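PDB 4X2H: NTF2 domain-containing protein from Chaetomium thermophilum, which carries an NTF2-like domain that pairs with a different protein chain, and probably serves in nuclear transport. Local coordinates for residues B[35-41]-B[101-105]; B[82-88]-B[137-142]; B[151-157]-B[173-179]. All blocks are in the same frame, centred on the assembly; numbering follows the deposited sequence.

Interaction 1 of 3, residues B[35-41]-B[101-105]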
loop_
_atom_site.group_PDB
_atom_site.type_symbol
_atom_site.label_atom_id
_atom_site.label_comp_id
_atom_site.label_asym_id
_atom_site.label_seq_id
_atom_site.Cartn_x
_atom_site.Cartn_y
_atom_site.Cartn_z
ATOM N N THR B 35 -7.179 -0.595 -24.206
ATOM C CA THR B 35 -7.860 0.672 -23.982
ATOM C C THR B 35 -6.930 1.725 -23.377
ATOM O O THR B 35 -6.926 2.877 -23.810
ATOM C CB THR B 35 -9.089 0.474 -23.076
ATOM O OG1 THR B 35 -10.128 -0.158 -23.834
ATOM C CG2 THR B 35 -9.611 1.800 -22.538
ATOM N N TYR B 36 -6.145 1.344 -22.378
ATOM C CA TYR B 36 -5.237 2.300 -21.755
ATOM C C TYR B 36 -4.139 2.714 -22.726
ATOM O O TYR B 36 -3.676 3.851 -22.690
ATOM C CB TYR B 36 -4.639 1.719 -20.475
ATOM C CG TYR B 36 -5.578 1.800 -19.293
ATOM C CD1 TYR B 36 -6.215 2.989 -18.964
ATOM C CD2 TYR B 36 -5.840 0.687 -18.520
ATOM C CE1 TYR B 36 -7.078 3.068 -17.883
ATOM C CE2 TYR B 36 -6.703 0.753 -17.438
ATOM C CZ TYR B 36 -7.317 1.943 -17.127
ATOM O OH TYR B 36 -8.176 2.000 -16.051
ATOM N N THR B 37 -3.744 1.806 -23.613
ATOM C CA THR B 37 -2.721 2.118 -24.603
ATOM C C THR B 37 -3.255 3.125 -25.619
ATOM O O THR B 37 -2.564 4.080 -25.975
ATOM C CB THR B 37 -2.235 0.849 -25.324
ATOM O OG1 THR B 37 -1.555 0.003 -24.385
ATOM C CG2 THR B 37 -1.277 1.194 -26.461
ATOM N N LYS B 38 -4.484 2.916 -26.080
ATOM C CA LYS B 38 -5.110 3.847 -27.016
ATOM C C LYS B 38 -5.291 5.212 -26.360
ATOM O O LYS B 38 -5.152 6.250 -27.009
ATOM C CB LYS B 38 -6.462 3.307 -27.494
ATOM C CG LYS B 38 -7.139 4.147 -28.575
ATOM C CD LYS B 38 -6.505 3.922 -29.942
ATOM C CE LYS B 38 -7.107 4.838 -30.998
ATOM N NZ LYS B 38 -6.080 5.304 -31.976
ATOM N N ALA B 39 -5.600 5.201 -25.068
ATOM C CA ALA B 39 -5.839 6.427 -24.321
ATOM C C ALA B 39 -4.540 7.143 -23.959
ATOM O O ALA B 39 -4.567 8.284 -23.504
ATOM C CB ALA B 39 -6.636 6.121 -23.063
ATOM N N GLY B 40 -3.411 6.471 -24.159
ATOM C CA GLY B 40 -2.111 7.058 -23.881
ATOM C C GLY B 40 -1.758 7.056 -22.406
ATOM O O GLY B 40 -1.100 7.970 -21.920
ATOM N N HIS B 41 -2.198 6.029 -21.689
ATOM C CA HIS B 41 -1.834 5.890 -20.286
ATOM C C HIS B 41 -0.315 5.814 -20.182
ATOM O O HIS B 41 0.329 5.167 -21.008
ATOM C CB HIS B 41 -2.475 4.646 -19.668
ATOM C CG HIS B 41 -2.483 4.652 -18.169
ATOM N ND1 HIS B 41 -1.352 4.436 -17.416
ATOM C CD2 HIS B 41 -3.491 4.852 -17.286
ATOM C CE1 HIS B 41 -1.659 4.503 -16.132
ATOM N NE2 HIS B 41 -2.952 4.753 -16.027
ATOM N N TYR B 101 -13.226 6.923 -10.744
ATOM C CA TYR B 101 -12.146 6.828 -11.715
ATOM C C TYR B 101 -12.723 6.857 -13.128
ATOM O O TYR B 101 -13.637 6.090 -13.440
ATOM C CB TYR B 101 -11.331 5.557 -11.475
ATOM C CG TYR B 101 -10.117 5.445 -12.360
ATOM C CD1 TYR B 101 -8.905 6.000 -11.975
ATOM C CD2 TYR B 101 -10.186 4.798 -13.583
ATOM C CE1 TYR B 101 -7.791 5.905 -12.786
ATOM C CE2 TYR B 101 -9.084 4.698 -14.399
ATOM C CZ TYR B 101 -7.887 5.253 -13.994
ATOM O OH TYR B 101 -6.788 5.153 -14.811
ATOM N N ARG B 102 -12.201 7.752 -13.968
ATOM C CA ARG B 102 -12.777 7.993 -15.292
ATOM C C ARG B 102 -11.791 7.889 -16.447
ATOM O O ARG B 102 -12.205 7.952 -17.606
ATOM C CB ARG B 102 -13.404 9.387 -15.362
ATOM C CG ARG B 102 -14.367 9.717 -14.254
ATOM C CD ARG B 102 -15.231 10.906 -14.627
ATOM N NE ARG B 102 -16.508 10.882 -13.921
ATOM C CZ ARG B 102 -17.643 11.384 -14.397
ATOM N NH1 ARG B 102 -17.678 11.959 -15.593
ATOM N NH2 ARG B 102 -18.751 11.308 -13.674
ATOM N N PHE B 103 -10.499 7.772 -16.170
ATOM C CA PHE B 103 -9.544 7.844 -17.268
ATOM C C PHE B 103 -9.703 6.658 -18.209
ATOM O O PHE B 103 -9.701 5.504 -17.782
ATOM C CB PHE B 103 -8.097 7.915 -16.785
ATOM C CG PHE B 103 -7.121 8.031 -17.914
ATOM C CD1 PHE B 103 -6.969 9.236 -18.581
ATOM C CD2 PHE B 103 -6.405 6.934 -18.352
ATOM C CE1 PHE B 103 -6.098 9.353 -19.645
ATOM C CE2 PHE B 103 -5.526 7.042 -19.422
ATOM C CZ PHE B 103 -5.375 8.258 -20.066
ATOM N N ALA B 104 -9.861 6.979 -19.493
ATOM C CA ALA B 104 -10.008 5.999 -20.568
ATOM C C ALA B 104 -11.326 5.226 -20.479
ATOM O O ALA B 104 -11.535 4.268 -21.215
ATOM C CB ALA B 104 -8.823 5.028 -20.568
ATOM N N ALA B 105 -12.214 5.657 -19.589
ATOM C CA ALA B 105 -13.449 4.934 -19.324
ATOM C C ALA B 105 -14.426 5.011 -20.496
ATOM O O ALA B 105 -14.650 6.090 -21.037
ATOM C CB ALA B 105 -14.114 5.478 -18.068
HETATM O O HOH W 1 -4.281 5.796 -14.031
#

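Interaction 2 of 3, residues B[82-88]-B[137-142]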
loop_
_atom_site.group_PDB
_atom_site.type_symbol
_atom_site.label_atom_id
_atom_site.label_comp_id
_atom_site.label_asym_id
_atom_site.label_seq_id
_atom_site.Cartn_x
_atom_site.Cartn_y
_atom_site.Cartn_z
ATOM N N ARG B 82 14.357 -28.627 -2.914
ATOM C CA ARG B 82 14.203 -27.236 -2.499
ATOM C C ARG B 82 13.647 -26.387 -3.629
ATOM O O ARG B 82 14.040 -26.529 -4.786
ATOM C CB ARG B 82 15.535 -26.648 -2.030
ATOM C CG ARG B 82 16.185 -27.412 -0.895
ATOM C CD ARG B 82 15.245 -27.585 0.288
ATOM N NE ARG B 82 15.925 -28.229 1.410
ATOM C CZ ARG B 82 16.542 -27.582 2.392
ATOM N NH1 ARG B 82 16.573 -26.253 2.419
ATOM N NH2 ARG B 82 17.137 -28.269 3.359
ATOM N N LYS B 83 12.719 -25.511 -3.271
ATOM C CA LYS B 83 12.174 -24.526 -4.197
ATOM C C LYS B 83 13.030 -23.267 -4.105
ATOM O O LYS B 83 13.246 -22.761 -3.004
ATOM C CB LYS B 83 10.719 -24.229 -3.853
ATOM C CG LYS B 83 10.003 -23.306 -4.826
ATOM C CD LYS B 83 8.514 -23.274 -4.517
ATOM C CE LYS B 83 7.794 -22.182 -5.294
ATOM N NZ LYS B 83 8.089 -22.228 -6.747
ATOM N N PRO B 84 13.532 -22.763 -5.251
ATOM C CA PRO B 84 14.411 -21.589 -5.205
ATOM C C PRO B 84 13.816 -20.382 -4.483
ATOM O O PRO B 84 14.469 -19.841 -3.593
ATOM C CB PRO B 84 14.643 -21.283 -6.685
ATOM C CG PRO B 84 14.578 -22.610 -7.338
ATOM C CD PRO B 84 13.486 -23.345 -6.605
ATOM N N VAL B 85 12.607 -19.971 -4.857
ATOM C CA VAL B 85 11.974 -18.788 -4.268
ATOM C C VAL B 85 10.491 -19.028 -4.041
ATOM O O VAL B 85 9.807 -19.538 -4.920
ATOM C CB VAL B 85 12.135 -17.538 -5.165
ATOM C CG1 VAL B 85 11.524 -16.313 -4.495
ATOM C CG2 VAL B 85 13.599 -17.287 -5.494
ATOM N N ARG B 86 9.993 -18.647 -2.869
ATOM C CA ARG B 86 8.569 -18.770 -2.572
ATOM C C ARG B 86 8.077 -17.556 -1.802
ATOM O O ARG B 86 8.647 -17.197 -0.773
ATOM C CB ARG B 86 8.280 -20.042 -1.770
ATOM C CG ARG B 86 6.786 -20.346 -1.640
ATOM C CD ARG B 86 6.514 -21.554 -0.755
ATOM N NE ARG B 86 6.386 -21.221 0.668
ATOM C CZ ARG B 86 7.159 -21.703 1.643
ATOM N NH1 ARG B 86 8.158 -22.538 1.382
ATOM N NH2 ARG B 86 6.937 -21.338 2.899
ATOM N N TYR B 87 7.021 -16.925 -2.318
ATOM C CA TYR B 87 6.358 -15.829 -1.627
ATOM C C TYR B 87 5.146 -16.322 -0.852
ATOM O O TYR B 87 4.272 -16.985 -1.409
ATOM C CB TYR B 87 5.930 -14.746 -2.625
ATOM C CG TYR B 87 7.087 -13.967 -3.202
ATOM C CD1 TYR B 87 7.835 -14.473 -4.257
ATOM C CD2 TYR B 87 7.434 -12.726 -2.691
ATOM C CE1 TYR B 87 8.897 -13.758 -4.782
ATOM C CE2 TYR B 87 8.490 -12.012 -3.209
ATOM C CZ TYR B 87 9.220 -12.532 -4.252
ATOM O OH TYR B 87 10.276 -11.824 -4.772
ATOM N N ASP B 88 5.099 -15.982 0.432
ATOM C CA ASP B 88 3.969 -16.298 1.299
ATOM C C ASP B 88 3.318 -15.007 1.749
ATOM O O ASP B 88 3.956 -14.205 2.423
ATOM C CB ASP B 88 4.417 -17.095 2.529
ATOM C CG ASP B 88 4.725 -18.548 2.220
ATOM O OD1 ASP B 88 4.703 -18.937 1.034
ATOM O OD2 ASP B 88 5.002 -19.303 3.179
ATOM N N PRO B 137 9.164 -26.921 -0.438
ATOM C CA PRO B 137 7.992 -26.221 -0.989
ATOM C C PRO B 137 6.915 -25.810 0.024
ATOM O O PRO B 137 6.182 -24.860 -0.252
ATOM C CB PRO B 137 7.415 -27.240 -1.976
ATOM C CG PRO B 137 8.559 -28.082 -2.370
ATOM C CD PRO B 137 9.445 -28.173 -1.167
ATOM N N ARG B 138 6.813 -26.503 1.154
ATOM C CA ARG B 138 5.792 -26.185 2.154
ATOM C C ARG B 138 6.382 -25.878 3.524
ATOM O O ARG B 138 5.658 -25.844 4.520
ATOM C CB ARG B 138 4.800 -27.339 2.277
ATOM C CG ARG B 138 4.137 -27.716 0.973
ATOM C CD ARG B 138 2.995 -28.676 1.211
ATOM N NE ARG B 138 2.777 -29.563 0.075
ATOM C CZ ARG B 138 1.960 -30.610 0.095
ATOM N NH1 ARG B 138 1.825 -31.366 -0.985
ATOM N NH2 ARG B 138 1.278 -30.903 1.195
ATOM N N SER B 139 7.690 -25.646 3.573
ATOM C CA SER B 139 8.369 -25.395 4.836
ATOM C C SER B 139 8.610 -23.908 5.061
ATOM O O SER B 139 8.913 -23.173 4.123
ATOM C CB SER B 139 9.700 -26.142 4.880
ATOM O OG SER B 139 10.452 -25.751 6.015
ATOM N N THR B 140 8.467 -23.478 6.312
ATOM C CA THR B 140 8.804 -22.115 6.708
ATOM C C THR B 140 10.019 -22.079 7.634
ATOM O O THR B 140 10.329 -21.029 8.197
ATOM C CB THR B 140 7.624 -21.425 7.425
ATOM O OG1 THR B 140 7.242 -22.188 8.576
ATOM C CG2 THR B 140 6.427 -21.278 6.491
ATOM N N ASP B 141 10.709 -23.210 7.794
ATOM C CA ASP B 141 11.820 -23.275 8.749
ATOM C C ASP B 141 13.154 -23.791 8.197
ATOM O O ASP B 141 14.179 -23.624 8.856
ATOM C CB ASP B 141 11.415 -24.136 9.953
ATOM C CG ASP B 141 10.748 -25.435 9.552
ATOM O OD1 ASP B 141 11.220 -26.081 8.594
ATOM O OD2 ASP B 141 9.749 -25.811 10.201
ATOM N N ASP B 142 13.163 -24.402 7.011
ATOM C CA ASP B 142 14.410 -24.962 6.473
ATOM C C ASP B 142 14.993 -24.126 5.329
ATOM O O ASP B 142 15.815 -24.607 4.553
ATOM C CB ASP B 142 14.189 -26.419 6.028
ATOM C CG ASP B 142 13.424 -26.547 4.719
ATOM O OD1 ASP B 142 12.818 -25.560 4.248
ATOM O OD2 ASP B 142 13.427 -27.665 4.161
#

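Interaction 3 of 3, residues B[151-157]-B[173-179]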
loop_
_atom_site.group_PDB
_atom_site.type_symbol
_atom_site.label_atom_id
_atom_site.label_comp_id
_atom_site.label_asym_id
_atom_site.label_seq_id
_atom_site.Cartn_x
_atom_site.Cartn_y
_atom_site.Cartn_z
ATOM N N ASP B 151 4.735 -5.099 -0.562
ATOM C CA ASP B 151 4.342 -4.647 -1.892
ATOM C C ASP B 151 3.244 -3.606 -1.760
ATOM O O ASP B 151 2.344 -3.768 -0.945
ATOM C CB ASP B 151 3.816 -5.818 -2.738
ATOM C CG ASP B 151 4.834 -6.357 -3.730
ATOM O OD1 ASP B 151 5.704 -5.594 -4.201
ATOM O OD2 ASP B 151 4.739 -7.563 -4.062
ATOM N N VAL B 152 3.312 -2.540 -2.549
ATOM C CA VAL B 152 2.170 -1.649 -2.683
ATOM C C VAL B 152 1.842 -1.475 -4.159
ATOM O O VAL B 152 2.732 -1.414 -5.006
ATOM C CB VAL B 152 2.398 -0.267 -2.011
ATOM C CG1 VAL B 152 2.510 -0.427 -0.490
ATOM C CG2 VAL B 152 3.604 0.449 -2.602
ATOM N N PHE B 153 0.547 -1.434 -4.451
ATOM C CA PHE B 153 0.047 -1.306 -5.814
ATOM C C PHE B 153 -1.001 -0.226 -5.888
ATOM O O PHE B 153 -1.789 -0.057 -4.956
ATOM C CB PHE B 153 -0.600 -2.600 -6.315
ATOM C CG PHE B 153 0.286 -3.806 -6.264
ATOM C CD1 PHE B 153 0.302 -4.617 -5.145
ATOM C CD2 PHE B 153 1.060 -4.160 -7.358
ATOM C CE1 PHE B 153 1.081 -5.743 -5.108
ATOM C CE2 PHE B 153 1.849 -5.284 -7.323
ATOM C CZ PHE B 153 1.862 -6.080 -6.199
ATOM N N ILE B 154 -1.026 0.490 -7.006
ATOM C CA ILE B 154 -2.211 1.240 -7.375
ATOM C C ILE B 154 -2.900 0.483 -8.505
ATOM O O ILE B 154 -2.314 0.246 -9.564
ATOM C CB ILE B 154 -1.892 2.682 -7.788
ATOM C CG1 ILE B 154 -1.343 3.444 -6.582
ATOM C CG2 ILE B 154 -3.152 3.375 -8.298
ATOM C CD1 ILE B 154 -0.790 4.811 -6.912
ATOM N N LEU B 155 -4.139 0.083 -8.257
ATOM C CA LEU B 155 -4.915 -0.663 -9.236
ATOM C C LEU B 155 -5.976 0.213 -9.877
ATOM O O LEU B 155 -6.601 1.022 -9.194
ATOM C CB LEU B 155 -5.574 -1.869 -8.586
ATOM C CG LEU B 155 -4.641 -2.886 -7.934
ATOM C CD1 LEU B 155 -5.471 -3.905 -7.190
ATOM C CD2 LEU B 155 -3.750 -3.565 -8.970
ATOM N N VAL B 156 -6.176 0.041 -11.182
ATOM C CA VAL B 156 -7.210 0.772 -11.920
ATOM C C VAL B 156 -8.090 -0.211 -12.699
ATOM O O VAL B 156 -7.687 -1.351 -12.953
ATOM C CB VAL B 156 -6.596 1.815 -12.887
ATOM C CG1 VAL B 156 -5.886 2.920 -12.112
ATOM C CG2 VAL B 156 -5.641 1.156 -13.869
ATOM N N PRO B 157 -9.313 0.211 -13.061
ATOM C CA PRO B 157 -10.232 -0.681 -13.776
ATOM C C PRO B 157 -9.703 -1.141 -15.132
ATOM O O PRO B 157 -9.117 -0.342 -15.862
ATOM C CB PRO B 157 -11.484 0.182 -13.965
ATOM C CG PRO B 157 -11.404 1.224 -12.930
ATOM C CD PRO B 157 -9.946 1.498 -12.728
ATOM N N TYR B 173 -8.877 -5.634 -12.658
ATOM C CA TYR B 173 -8.150 -4.417 -12.305
ATOM C C TYR B 173 -6.665 -4.592 -12.586
ATOM O O TYR B 173 -6.098 -5.664 -12.338
ATOM C CB TYR B 173 -8.402 -4.057 -10.837
ATOM C CG TYR B 173 -9.859 -3.756 -10.593
ATOM C CD1 TYR B 173 -10.761 -4.776 -10.317
ATOM C CD2 TYR B 173 -10.345 -2.459 -10.693
ATOM C CE1 TYR B 173 -12.105 -4.509 -10.124
ATOM C CE2 TYR B 173 -11.685 -2.178 -10.500
ATOM C CZ TYR B 173 -12.561 -3.207 -10.221
ATOM O OH TYR B 173 -13.897 -2.932 -10.036
ATOM N N LEU B 174 -6.046 -3.538 -13.109
ATOM C CA LEU B 174 -4.666 -3.595 -13.581
ATOM C C LEU B 174 -3.739 -2.727 -12.741
ATOM O O LEU B 174 -4.178 -1.780 -12.103
ATOM C CB LEU B 174 -4.597 -3.153 -15.041
ATOM C CG LEU B 174 -5.433 -3.991 -16.005
ATOM C CD1 LEU B 174 -5.562 -3.285 -17.344
ATOM C CD2 LEU B 174 -4.828 -5.371 -16.176
ATOM N N ILE B 175 -2.452 -3.049 -12.759
ATOM C CA ILE B 175 -1.467 -2.309 -11.985
ATOM C C ILE B 175 -0.989 -1.073 -12.734
ATOM O O ILE B 175 -0.392 -1.175 -13.811
ATOM C CB ILE B 175 -0.241 -3.166 -11.651
ATOM C CG1 ILE B 175 -0.657 -4.462 -10.955
ATOM C CG2 ILE B 175 0.733 -2.383 -10.778
ATOM C CD1 ILE B 175 0.411 -5.517 -11.001
ATOM N N ALA B 176 -1.240 0.085 -12.141
ATOM C CA ALA B 176 -0.772 1.364 -12.676
ATOM C C ALA B 176 0.531 1.789 -12.012
ATOM O O ALA B 176 1.373 2.436 -12.636
ATOM C CB ALA B 176 -1.825 2.429 -12.481
ATOM N N SER B 177 0.670 1.443 -10.736
ATOM C CA SER B 177 1.899 1.686 -9.977
ATOM C C SER B 177 2.192 0.487 -9.097
ATOM O O SER B 177 1.273 -0.197 -8.641
ATOM C CB SER B 177 1.793 2.943 -9.105
ATOM O OG SER B 177 1.712 4.121 -9.881
ATOM N N HIS B 178 3.475 0.253 -8.849
ATOM C CA HIS B 178 3.919 -0.884 -8.068
ATOM C C HIS B 178 5.244 -0.545 -7.414
ATOM O O HIS B 178 6.181 -0.147 -8.101
ATOM C CB HIS B 178 4.061 -2.120 -8.957
ATOM C CG HIS B 178 4.639 -3.314 -8.262
ATOM N ND1 HIS B 178 5.242 -4.344 -8.947
ATOM C CD2 HIS B 178 4.700 -3.647 -6.951
ATOM C CE1 HIS B 178 5.653 -5.262 -8.088
ATOM N NE2 HIS B 178 5.338 -4.861 -6.871
ATOM N N LYS B 179 5.303 -0.673 -6.092
ATOM C CA LYS B 179 6.564 -0.590 -5.366
ATOM C C LYS B 179 6.782 -1.862 -4.574
ATOM O O LYS B 179 5.925 -2.281 -3.794
ATOM C CB LYS B 179 6.602 0.604 -4.417
ATOM C CG LYS B 179 6.312 1.933 -5.061
ATOM C CD LYS B 179 6.333 3.032 -4.015
ATOM C CE LYS B 179 6.121 4.400 -4.626
ATOM N NZ LYS B 179 7.128 4.694 -5.681
#

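Interaction 1 of 3, residues B[35-41]-B[101-105]
Ala104 sets its methyl against that of Ala39, with CB to CB at 3.5 Å, tighter than carbons usually sit. Here, in an NTF2-like domain, a type II turn running from Arg102 to Ala105 meets the end of helix 34-39, which finishes in a Schellman motif with Gly40 at positive phi. The remaining van der Waals contacts spread out from this pair. Ala104 CB also touches Tyr36 CD1 at 3.7 Å, and Thr35 CG2 lies 3.4 Å from Ala104 O, while Thr35 OG1 bonds to Asp160. Phe103 holds CG anti to its backbone N (chi1 -178°), which carries the ring out to the helix end, where CZ rests 3.9 Å from Ala39 CB. Tyr36 CE1 comes to the edge of that ring, near its plane.

Among the aromatic contacts, His41 meets Phe103 obliquely, planes at 68°, with His41 CD2 and Phe103 CE2 3.7 Å apart. A side chain of the partner protein, by contrast, stacks on the Phe103 ring. Tyr36 and Tyr101 arrive from opposite directions, bringing Tyr36 OH to 3.3 Å from Tyr101 CE2.

The polar groups look outward for partners: Tyr36 OH turns to Pro157 O, and Phe103 O takes the indole N-H of Trp159. Between the segments themselves, one water joins His41 and Tyr101, 2.6 Å from His41 NE2 and 2.7 Å from Tyr101 OH, lying in the plane of the Tyr101 ring.

Interaction 2 of 3, residues B[82-88]-B[137-142]
Arg86 reaches the backbone of Ser139 end-on, NH1 and NH2 both donating to Ser139 O at 2.9 and 3.0 Å. Both nitrogens approach from the same face of the carbonyl, and the oxygen lies in the guanidinium plane. A bend at chi3 (88°) turns the NE side to Asp88: Arg86 NE bonds to Asp88 OD1 at 2.9 Å and NH2 to OD2 at 2.8 Å, a side-on salt bridge. Held along two edges, the buried guanidinium can hardly rotate. Thr140 CG2 sits at the edge too, 3.6 Å from Arg86 NH2.

The loop so gripped links the neighbouring antiparallel strands 122-135 and 145-157 and is shaped by an ST turn and ST motif in which Ser139 OG accepts from the backbone N of Asp141 and Asp142.

Toward solvent the contact is looser. Lys83 offers Pro137 little more than its CB and sends its amine off to Asn20 O. Arg82 lies stacked on the Asp142 carboxylate, planes 15° apart, with OD2 3.6 Å above the guanidinium centre, a long salt bridge in which no N-H points at the carboxylate. Its NH1 makes a weak, bent bond to Asp142 O at 2.8 Å and also bonds to Gly134 O, while Asp142 OD2 bonds to Ser136.

Interaction 3 of 3, residues B[151-157]-B[173-179]
Leu155 and Ile175 face each other across the two strands, Leu155 CD2 against Ile175 CG1 at 3.8 Å, and Ile175 CG2 comes in at the edge of the Phe153 ring, in its plane. Phe11, Tyr15 and Tyr16 of helix 3-20 cover this side. On the other face Val152 CG2 presses on Lys179 CB at 3.5 Å, and the partner protein packs over Val152, Ile154 and Ser177.

Between the faces the antiparallel backbone pairing slips by one residue at a classic beta bulge. Ile154 O takes Ala176 N at 2.8 Å, nearly in line with the carbonyl, and Ser177 N only weakly at 3.4 Å.

Further along, the Phe153 and His178 rings run side by side as an offset stack, centroids 4.4 Å apart and planes at 19°. His178 CG stands anti to the backbone N (chi1 175°), which lays one ring face against Phe153 CE2 and aims NE2 at Asp151. The hydrogen bond from His178 NE2 to Asp151 OD1, 2.8 Å, lies in the imidazole plane but meets the carboxylate from above its plane. Tyr29 OH holds His178 ND1, and Tyr16 OH holds Asp151 OD2. With an alanine here, Asp151 OD1 would probably lose its buried donor and Phe153 the ring stacked on it.

A bent, mainly antiparallel sheet packed against helices is characteristic of the NTF2-like fold, with the partner protein here on the opposite face.

How the interactions relate
Interactions 1 and 3 adjoin, their centres about 15 Å apart. Pro157, the last residue of strand 145-157, is the joint: Tyr36 OH stands 2.5 Å from Pro157 O, a probable hydrogen bond, and Tyr101 CD2 packs 3.4 Å from Pro157 CD. Interaction 2 lies at the far end of the domain, its centre about 39 Å from that of interaction 1 and on the opposite side of the chain's middle. It touches neither of the others but reaches the same sheet as interaction 3, with nearest atoms about 6 Å apart. The partner protein comes within reach of all three. Strand 83-96, used in interaction 2, also carries Cys91, seen in an interchain disulfide.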